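Local coordinates for protein endoglucanase (Clostridium thermocellum, PDB 2YIK) that probably hydrolyses internal beta-1,4-glucosidic bonds of cellulose as a family 9 glycoside hydrolase, at residues H73-N87 with P197-I209. Residues are numbered along the deposited sequence; the frame is centred on the assembly and turned at random.
Sequences HVYDARLPLDSQNTN and PENDTMFRRGWFI. With ZN (zinc ion), chain E.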
ATOM      1  N   HIS A  73      -0.587  17.538 -12.778  1.00 28.61           N
ATOM      2  CA  HIS A  73      -1.259  18.226 -11.681  1.00 30.26           C
ATOM      3  C   HIS A  73      -0.242  19.040 -10.894  1.00 30.92           C
ATOM      4  O   HIS A  73      -0.266  19.069  -9.661  1.00 30.20           O
ATOM      5  CB  HIS A  73      -1.956  17.211 -10.771  1.00 27.67           C
ATOM      6  CG  HIS A  73      -2.807  16.232 -11.518  1.00 28.32           C
ATOM      7  ND1 HIS A  73      -2.410  14.938 -11.772  1.00 26.08           N
ATOM      8  CD2 HIS A  73      -4.003  16.386 -12.139  1.00 28.03           C
ATOM      9  CE1 HIS A  73      -3.319  14.336 -12.518  1.00 27.12           C
ATOM     10  NE2 HIS A  73      -4.295  15.194 -12.755  1.00 27.51           N
ATOM     11  N   VAL A  74       0.652  19.711 -11.619  1.00 30.37           N
ATOM     12  CA  VAL A  74       1.675  20.506 -10.964  1.00 31.50           C
ATOM     13  C   VAL A  74       1.081  21.654 -10.149  1.00 31.10           C
ATOM     14  O   VAL A  74       1.756  22.213  -9.288  1.00 32.02           O
ATOM     15  CB  VAL A  74       2.726  21.038 -11.979  1.00 31.96           C
ATOM     16  CG1 VAL A  74       3.392  19.859 -12.691  1.00 29.70           C
ATOM     17  CG2 VAL A  74       2.073  21.980 -12.986  1.00 33.33           C
ATOM     18  N   TYR A  75      -0.179  22.005 -10.390  1.00 30.78           N
ATOM     19  CA  TYR A  75      -0.779  23.071  -9.598  1.00 30.34           C
ATOM     20  C   TYR A  75      -1.010  22.612  -8.155  1.00 30.13           C
ATOM     21  O   TYR A  75      -1.321  23.426  -7.283  1.00 30.09           O
ATOM     22  CB  TYR A  75      -2.090  23.588 -10.220  1.00 30.70           C
ATOM     23  CG  TYR A  75      -3.067  22.542 -10.706  1.00 30.99           C
ATOM     24  CD1 TYR A  75      -2.863  21.881 -11.918  1.00 31.29           C
ATOM     25  CD2 TYR A  75      -4.229  22.253  -9.983  1.00 30.64           C
ATOM     26  CE1 TYR A  75      -3.801  20.962 -12.409  1.00 30.36           C
ATOM     27  CE2 TYR A  75      -5.171  21.339 -10.459  1.00 30.66           C
ATOM     28  CZ  TYR A  75      -4.951  20.701 -11.675  1.00 30.56           C
ATOM     29  OH  TYR A  75      -5.892  19.825 -12.171  1.00 30.28           O
ATOM     30  N   ASP A  76      -0.853  21.305  -7.914  1.00 29.00           N
ATOM     31  CA  ASP A  76      -0.988  20.728  -6.570  1.00 28.34           C
ATOM     32  C   ASP A  76       0.101  21.357  -5.705  1.00 28.63           C
ATOM     33  O   ASP A  76      -0.054  21.501  -4.489  1.00 28.63           O
ATOM     34  CB  ASP A  76      -0.724  19.212  -6.567  1.00 28.35           C
ATOM     35  CG  ASP A  76      -1.868  18.392  -7.146  1.00 29.84           C
ATOM     36  OD1 ASP A  76      -2.954  18.944  -7.424  1.00 27.69           O
ATOM     37  OD2 ASP A  76      -1.662  17.166  -7.310  1.00 30.80           O
ATOM     38  N   ALA A  77       1.212  21.707  -6.350  1.00 27.50           N
ATOM     39  CA  ALA A  77       2.357  22.293  -5.665  1.00 29.48           C
ATOM     40  C   ALA A  77       2.129  23.739  -5.228  1.00 29.52           C
ATOM     41  O   ALA A  77       2.937  24.304  -4.497  1.00 29.48           O
ATOM     42  CB  ALA A  77       3.599  22.200  -6.554  1.00 28.15           C
ATOM     43  N   ARG A  78       1.024  24.324  -5.676  1.00 30.69           N
ATOM     44  CA  ARG A  78       0.680  25.695  -5.326  1.00 33.48           C
ATOM     45  C   ARG A  78      -0.782  25.772  -4.930  1.00 32.01           C
ATOM     46  O   ARG A  78      -1.508  26.648  -5.401  1.00 31.33           O
ATOM     47  CB  ARG A  78       0.898  26.637  -6.511  1.00 37.37           C
ATOM     48  CG  ARG A  78       2.323  26.796  -6.994  1.00 44.16           C
ATOM     49  CD  ARG A  78       2.292  26.803  -8.520  1.00 51.98           C
ATOM     50  NE  ARG A  78       0.939  27.097  -9.015  1.00 56.83           N
ATOM     51  CZ  ARG A  78       0.486  26.768 -10.225  1.00 58.50           C
ATOM     52  NH1 ARG A  78       1.277  26.128 -11.082  1.00 58.63           N
ATOM     53  NH2 ARG A  78      -0.769  27.063 -10.574  1.00 58.90           N
ATOM     54  N   LEU A  79      -1.224  24.844  -4.085  1.00 32.42           N
ATOM     55  CA  LEU A  79      -2.612  24.835  -3.627  1.00 30.31           C
ATOM     56  C   LEU A  79      -2.888  26.081  -2.782  1.00 30.74           C
ATOM     57  O   LEU A  79      -2.153  26.357  -1.834  1.00 30.30           O
ATOM     58  CB  LEU A  79      -2.873  23.596  -2.774  1.00 30.08           C
ATOM     59  CG  LEU A  79      -4.300  23.463  -2.237  1.00 27.74           C
ATOM     60  CD1 LEU A  79      -5.248  23.218  -3.391  1.00 28.38           C
ATOM     61  CD2 LEU A  79      -4.380  22.320  -1.246  1.00 28.03           C
ATOM     62  N   PRO A  80      -3.941  26.853  -3.116  1.00 30.67           N
ATOM     63  CA  PRO A  80      -4.242  28.053  -2.328  1.00 30.42           C
ATOM     64  C   PRO A  80      -4.686  27.700  -0.918  1.00 30.19           C
ATOM     65  O   PRO A  80      -5.530  26.828  -0.720  1.00 30.40           O
ATOM     66  CB  PRO A  80      -5.359  28.726  -3.126  1.00 30.76           C
ATOM     67  CG  PRO A  80      -5.054  28.321  -4.535  1.00 30.65           C
ATOM     68  CD  PRO A  80      -4.728  26.844  -4.362  1.00 31.43           C
ATOM     69  N   LEU A  81      -4.126  28.396   0.060  1.00 30.96           N
ATOM     70  CA  LEU A  81      -4.458  28.145   1.451  1.00 31.80           C
ATOM     71  C   LEU A  81      -5.707  28.912   1.884  1.00 32.32           C
ATOM     72  O   LEU A  81      -5.613  30.043   2.353  1.00 32.95           O
ATOM     73  CB  LEU A  81      -3.267  28.526   2.340  1.00 30.55           C
ATOM     74  CG  LEU A  81      -3.396  28.319   3.854  1.00 31.48           C
ATOM     75  CD1 LEU A  81      -3.629  26.843   4.164  1.00 28.05           C
ATOM     76  CD2 LEU A  81      -2.129  28.818   4.539  1.00 29.29           C
ATOM     77  N   ASP A  82      -6.875  28.304   1.697  1.00 31.30           N
ATOM     78  CA  ASP A  82      -8.140  28.913   2.114  1.00 31.10           C
ATOM     79  C   ASP A  82      -9.161  27.814   2.379  1.00 30.46           C
ATOM     80  O   ASP A  82      -8.893  26.642   2.118  1.00 29.59           O
ATOM     81  CB  ASP A  82      -8.667  29.915   1.069  1.00 32.08           C
ATOM     82  CG  ASP A  82      -8.935  29.281  -0.283  1.00 33.68           C
ATOM     83  OD1 ASP A  82      -9.792  28.372  -0.381  1.00 34.12           O
ATOM     84  OD2 ASP A  82      -8.286  29.702  -1.256  1.00 34.20           O
ATOM     85  N   SER A  83     -10.328  28.192   2.898  1.00 29.90           N
ATOM     86  CA  SER A  83     -11.369  27.224   3.241  1.00 29.78           C
ATOM     87  C   SER A  83     -12.149  26.607   2.086  1.00 30.14           C
ATOM     88  O   SER A  83     -13.094  25.854   2.316  1.00 29.47           O
ATOM     89  CB  SER A  83     -12.353  27.848   4.236  1.00 28.93           C
ATOM     90  OG  SER A  83     -12.946  29.019   3.704  1.00 30.54           O
ATOM     91  N   GLN A  84     -11.773  26.930   0.854  1.00 30.59           N
ATOM     92  CA  GLN A  84     -12.455  26.357  -0.300  1.00 32.02           C
ATOM     93  C   GLN A  84     -11.495  25.431  -1.034  1.00 31.32           C
ATOM     94  O   GLN A  84     -11.872  24.334  -1.437  1.00 31.08           O
ATOM     95  CB  GLN A  84     -12.964  27.449  -1.257  1.00 35.78           C
ATOM     96  CG  GLN A  84     -14.232  28.187  -0.791  1.00 41.47           C
ATOM     97  CD  GLN A  84     -13.945  29.299   0.217  1.00 46.25           C
ATOM     98  OE1 GLN A  84     -12.938  30.012   0.102  1.00 47.99           O
ATOM     99  NE2 GLN A  84     -14.842  29.471   1.198  1.00 48.47           N
ATOM    100  N   ASN A  85     -10.248  25.863  -1.202  1.00 29.64           N
ATOM    101  CA  ASN A  85      -9.278  25.019  -1.878  1.00 29.70           C
ATOM    102  C   ASN A  85      -8.773  23.917  -0.952  1.00 28.81           C
ATOM    103  O   ASN A  85      -8.165  22.950  -1.406  1.00 29.45           O
ATOM    104  CB  ASN A  85      -8.119  25.852  -2.431  1.00 29.51           C
ATOM    105  CG  ASN A  85      -8.521  26.651  -3.661  1.00 31.83           C
ATOM    106  OD1 ASN A  85      -8.755  27.863  -3.585  1.00 31.41           O
ATOM    107  ND2 ASN A  85      -8.620  25.971  -4.801  1.00 30.33           N
ATOM    108  N   THR A  86      -9.008  24.074   0.346  1.00 27.47           N
ATOM    109  CA  THR A  86      -8.642  23.046   1.320  1.00 27.63           C
ATOM    110  C   THR A  86      -9.916  22.880   2.138  1.00 28.35           C
ATOM    111  O   THR A  86     -10.870  23.639   1.952  1.00 28.18           O
ATOM    112  CB  THR A  86      -7.502  23.475   2.283  1.00 26.40           C
ATOM    113  OG1 THR A  86      -8.028  24.348   3.291  1.00 25.47           O
ATOM    114  CG2 THR A  86      -6.388  24.182   1.524  1.00 26.23           C
ATOM    115  N   ASN A  87      -9.948  21.905   3.036  1.00 27.32           N
ATOM    116  CA  ASN A  87     -11.138  21.713   3.848  1.00 26.32           C
ATOM    117  C   ASN A  87     -10.886  22.091   5.303  1.00 27.92           C
ATOM    118  O   ASN A  87     -11.569  21.609   6.212  1.00 27.91           O
ATOM    119  CB  ASN A  87     -11.633  20.272   3.740  1.00 26.42           C
ATOM    120  CG  ASN A  87     -10.777  19.302   4.508  1.00 27.41           C
ATOM    121  OD1 ASN A  87      -9.560  19.473   4.623  1.00 26.23           O
ATOM    122  ND2 ASN A  87     -11.409  18.257   5.035  1.00 27.74           N
ATOM    123  N   PRO A 197      -2.969  12.486 -17.563  1.00 32.91           N
ATOM    124  CA  PRO A 197      -2.835  13.328 -16.365  1.00 32.82           C
ATOM    125  C   PRO A 197      -2.057  14.633 -16.596  1.00 32.65           C
ATOM    126  O   PRO A 197      -2.286  15.627 -15.902  1.00 31.59           O
ATOM    127  CB  PRO A 197      -2.156  12.395 -15.360  1.00 31.31           C
ATOM    128  CG  PRO A 197      -1.345  11.477 -16.234  1.00 30.81           C
ATOM    129  CD  PRO A 197      -2.297  11.186 -17.378  1.00 32.05           C
ATOM    130  N   GLU A 198      -1.149  14.621 -17.574  1.00 32.35           N
ATOM    131  CA  GLU A 198      -0.344  15.796 -17.902  1.00 32.61           C
ATOM    132  C   GLU A 198      -1.192  16.976 -18.398  1.00 33.58           C
ATOM    133  O   GLU A 198      -0.788  18.132 -18.268  1.00 32.75           O
ATOM    134  CB  GLU A 198       0.697  15.453 -18.974  1.00 32.27           C
ATOM    135  CG  GLU A 198       1.773  14.434 -18.552  1.00 33.19           C
ATOM    136  CD  GLU A 198       1.287  12.982 -18.552  1.00 33.36           C
ATOM    137  OE1 GLU A 198       0.188  12.702 -19.073  1.00 33.43           O
ATOM    138  OE2 GLU A 198       2.022  12.111 -18.039  1.00 34.99           O
ATOM    139  N   ASN A 199      -2.365  16.691 -18.959  1.00 34.16           N
ATOM    140  CA  ASN A 199      -3.229  17.754 -19.481  1.00 34.52           C
ATOM    141  C   ASN A 199      -4.414  18.114 -18.594  1.00 34.31           C
ATOM    142  O   ASN A 199      -5.218  18.976 -18.952  1.00 34.46           O
ATOM    143  CB  ASN A 199      -3.729  17.380 -20.884  1.00 35.78           C
ATOM    144  CG  ASN A 199      -2.587  17.101 -21.844  1.00 38.55           C
ATOM    145  OD1 ASN A 199      -1.562  17.788 -21.805  1.00 38.47           O
ATOM    146  ND2 ASN A 199      -2.755  16.103 -22.715  1.00 39.43           N
ATOM    147  N   ASP A 200      -4.526  17.467 -17.437  1.00 33.32           N
ATOM    148  CA  ASP A 200      -5.630  17.750 -16.517  1.00 33.12           C
ATOM    149  C   ASP A 200      -5.552  19.168 -15.969  1.00 33.10           C
ATOM    150  O   ASP A 200      -4.464  19.675 -15.719  1.00 32.32           O
ATOM    151  CB  ASP A 200      -5.604  16.797 -15.319  1.00 33.10           C
ATOM    152  CG  ASP A 200      -6.156  15.427 -15.634  1.00 34.59           C
ATOM    153  OD1 ASP A 200      -6.707  15.227 -16.735  1.00 34.55           O
ATOM    154  OD2 ASP A 200      -6.046  14.543 -14.760  1.00 35.51           O
ATOM    155  N   THR A 201      -6.701  19.808 -15.768  1.00 33.08           N
ATOM    156  CA  THR A 201      -6.703  21.150 -15.195  1.00 33.08           C
ATOM    157  C   THR A 201      -7.850  21.317 -14.207  1.00 33.44           C
ATOM    158  O   THR A 201      -8.010  22.387 -13.624  1.00 32.88           O
ATOM    159  CB  THR A 201      -6.844  22.255 -16.272  1.00 34.70           C
ATOM    160  OG1 THR A 201      -8.097  22.105 -16.945  1.00 35.02           O
ATOM    161  CG2 THR A 201      -5.711  22.169 -17.290  1.00 33.64           C
ATOM    162  N   MET A 202      -8.633  20.257 -13.997  1.00 32.38           N
ATOM    163  CA  MET A 202      -9.781  20.339 -13.094  1.00 32.67           C
ATOM    164  C   MET A 202      -9.418  20.598 -11.634  1.00 32.65           C
ATOM    165  O   MET A 202      -8.276  20.394 -11.212  1.00 33.38           O
ATOM    166  CB  MET A 202     -10.651  19.071 -13.194  1.00 32.66           C
ATOM    167  CG  MET A 202     -10.194  17.873 -12.349  1.00 31.75           C
ATOM    168  SD  MET A 202      -8.669  17.061 -12.901  1.00 33.39           S
ATOM    169  CE  MET A 202      -9.349  15.900 -14.105  1.00 32.01           C
ATOM    170  N   PHE A 203     -10.410  21.056 -10.875  1.00 31.78           N
ATOM    171  CA  PHE A 203     -10.264  21.372  -9.455  1.00 32.99           C
ATOM    172  C   PHE A 203      -9.814  20.167  -8.615  1.00 32.76           C
ATOM    173  O   PHE A 203     -10.428  19.100  -8.654  1.00 32.29           O
ATOM    174  CB  PHE A 203     -11.601  21.924  -8.939  1.00 33.54           C
ATOM    175  CG  PHE A 203     -11.630  22.234  -7.463  1.00 35.60           C
ATOM    176  CD1 PHE A 203     -10.635  23.010  -6.866  1.00 35.61           C
ATOM    177  CD2 PHE A 203     -12.702  21.804  -6.684  1.00 34.61           C
ATOM    178  CE1 PHE A 203     -10.715  23.354  -5.506  1.00 35.62           C
ATOM    179  CE2 PHE A 203     -12.793  22.137  -5.335  1.00 35.31           C
ATOM    180  CZ  PHE A 203     -11.800  22.916  -4.743  1.00 36.24           C
ATOM    181  N   ARG A 204      -8.735  20.354  -7.857  1.00 32.22           N
ATOM    182  CA  ARG A 204      -8.194  19.303  -6.997  1.00 30.87           C
ATOM    183  C   ARG A 204      -8.016  19.833  -5.579  1.00 30.68           C
ATOM    184  O   ARG A 204      -6.959  20.347  -5.213  1.00 30.64           O
ATOM    185  CB  ARG A 204      -6.861  18.799  -7.549  1.00 29.35           C
ATOM    186  CG  ARG A 204      -7.010  17.886  -8.759  1.00 30.04           C
ATOM    187  CD  ARG A 204      -5.701  17.745  -9.517  1.00 28.00           C
ATOM    188  NE  ARG A 204      -4.679  17.001  -8.785  1.00 30.63           N
ATOM    189  CZ  ARG A 204      -4.648  15.677  -8.658  1.00 30.02           C
ATOM    190  NH1 ARG A 204      -5.592  14.933  -9.217  1.00 30.52           N
ATOM    191  NH2 ARG A 204      -3.667  15.097  -7.975  1.00 28.13           N
ATOM    192  N   ARG A 205      -9.075  19.696  -4.789  1.00 30.11           N
ATOM    193  CA  ARG A 205      -9.091  20.158  -3.414  1.00 29.66           C
ATOM    194  C   ARG A 205      -8.102  19.381  -2.552  1.00 29.74           C
ATOM    195  O   ARG A 205      -7.832  18.200  -2.800  1.00 29.61           O
ATOM    196  CB  ARG A 205     -10.501  20.010  -2.835  1.00 29.00           C
ATOM    197  CG  ARG A 205     -10.732  20.803  -1.566  1.00 29.16           C
ATOM    198  CD  ARG A 205     -12.166  20.689  -1.088  1.00 30.19           C
ATOM    199  NE  ARG A 205     -12.455  21.697  -0.071  1.00 29.48           N
ATOM    200  CZ  ARG A 205     -13.463  21.632   0.790  1.00 28.97           C
ATOM    201  NH1 ARG A 205     -14.297  20.599   0.771  1.00 29.06           N
ATOM    202  NH2 ARG A 205     -13.627  22.598   1.677  1.00 25.49           N
ATOM    203  N   GLY A 206      -7.547  20.063  -1.554  1.00 27.90           N
ATOM    204  CA  GLY A 206      -6.629  19.422  -0.637  1.00 26.95           C
ATOM    205  C   GLY A 206      -7.416  19.151   0.635  1.00 25.62           C
ATOM    206  O   GLY A 206      -8.034  20.062   1.183  1.00 25.91           O
ATOM    207  N   TRP A 207      -7.428  17.908   1.101  1.00 24.33           N
ATOM    208  CA  TRP A 207      -8.170  17.581   2.313  1.00 23.69           C
ATOM    209  C   TRP A 207      -7.153  17.313   3.421  1.00 24.40           C
ATOM    210  O   TRP A 207      -6.182  16.568   3.236  1.00 24.00           O
ATOM    211  CB  TRP A 207      -9.097  16.378   2.066  1.00 24.23           C
ATOM    212  CG  TRP A 207      -9.916  16.493   0.779  1.00 25.15           C
ATOM    213  CD1 TRP A 207      -9.448  16.382  -0.499  1.00 25.33           C
ATOM    214  CD2 TRP A 207     -11.334  16.718   0.662  1.00 26.03           C
ATOM    215  NE1 TRP A 207     -10.476  16.517  -1.402  1.00 24.31           N
ATOM    216  CE2 TRP A 207     -11.643  16.723  -0.719  1.00 26.90           C
ATOM    217  CE3 TRP A 207     -12.367  16.914   1.585  1.00 26.02           C
ATOM    218  CZ2 TRP A 207     -12.949  16.915  -1.197  1.00 26.24           C
ATOM    219  CZ3 TRP A 207     -13.670  17.105   1.107  1.00 28.23           C
ATOM    220  CH2 TRP A 207     -13.943  17.103  -0.272  1.00 26.86           C
ATOM    221  N   PHE A 208      -7.384  17.939   4.571  1.00 24.03           N
ATOM    222  CA  PHE A 208      -6.458  17.854   5.691  1.00 24.07           C
ATOM    223  C   PHE A 208      -7.038  17.316   6.982  1.00 23.55           C
ATOM    224  O   PHE A 208      -8.187  17.596   7.313  1.00 24.78           O
ATOM    225  CB  PHE A 208      -5.892  19.250   6.007  1.00 22.77           C
ATOM    226  CG  PHE A 208      -5.106  19.875   4.885  1.00 23.83           C
ATOM    227  CD1 PHE A 208      -5.726  20.249   3.697  1.00 21.86           C
ATOM    228  CD2 PHE A 208      -3.738  20.105   5.025  1.00 24.09           C
ATOM    229  CE1 PHE A 208      -4.999  20.836   2.667  1.00 21.92           C
ATOM    230  CE2 PHE A 208      -3.006  20.691   3.999  1.00 23.70           C
ATOM    231  CZ  PHE A 208      -3.636  21.058   2.821  1.00 22.40           C
ATOM    232  N   ILE A 209      -6.233  16.545   7.714  1.00 25.15           N
ATOM    233  CA  ILE A 209      -6.654  16.049   9.021  1.00 25.35           C
ATOM    234  C   ILE A 209      -6.079  17.071   9.997  1.00 26.43           C
ATOM    235  O   ILE A 209      -4.933  17.511   9.868  1.00 25.66           O
ATOM    236  CB  ILE A 209      -6.095  14.648   9.371  1.00 26.20           C
ATOM    237  CG1 ILE A 209      -6.839  13.579   8.575  1.00 28.45           C
ATOM    238  CG2 ILE A 209      -6.298  14.356  10.862  1.00 22.87           C
ATOM    239  CD1 ILE A 209      -5.981  12.885   7.567  1.00 33.92           C
TER
HETATM  240 ZN    ZN E1533      -0.860  13.663 -11.295  1.00 31.23          ZN
HETATM  241  O   HOH W   1      -2.285  18.273 -15.089  1.00 30.44           O
HETATM  242  O   HOH W   2      -4.554  21.051  -6.446  1.00 31.58           O
HETATM  243  O   HOH W   3     -10.202  19.465   8.129  1.00 32.99           O
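R204 reaches across to H73 and D76, and its side chain ties the zinc-binding loop to the chain that runs into strand 206-209. Its CB starts 3.9 Å from D76 OD1, and CG lies near the hydroxyl of Y75. CD touches both Y75 OH and H73 CD2, an aliphatic link suited to lying against two aromatic side chains. A bend at chi3 (69°) turns the tip so that NE and NH2 grip D76 side-on. R204 NE donates to D76 OD1 at 2.9 Å and R204 NH2 to D76 OD2 at 3.0 Å, a salt bridge on syn lone pairs, with carboxylate and guanidinium nearly coplanar. Aspartate suits the place because its two oxygens are spaced to match these two nitrogens. R204 CZ lies 3.4 Å from H73 CG, and the guanidinium lies flat on the imidazole, planes 22° apart; R204 NH1 sits over the ring centre and also donates to H120 O.

The imidazole has two nitrogens to spend: ND1 binds zinc, completed by C56, C72 and H115, while NE2 donates to D200 OD2, whose position is less certain. Beside it, Y75 OH donates to M202 O at 2.6 Å, in the carbonyl plane.

Farther along, the extended R205 lays its guanidinium over N87 CB, and its NH2 donates to T86 O. G206 N bonds N85 O; bare of a side chain, G206 leaves room for L79 CD2 against its CA. N87 OD1, a side-chain amide oxygen, accepts from F208 N at 2.7 Å, nearly straight (172°), as a backbone carbonyl could.

The carboxylate of D76 probably balances the charge of buried R204. Two cysteines and two histidines around the metal are consistent with a structural zinc site, its second shell supplied partly by a loop distant in sequence.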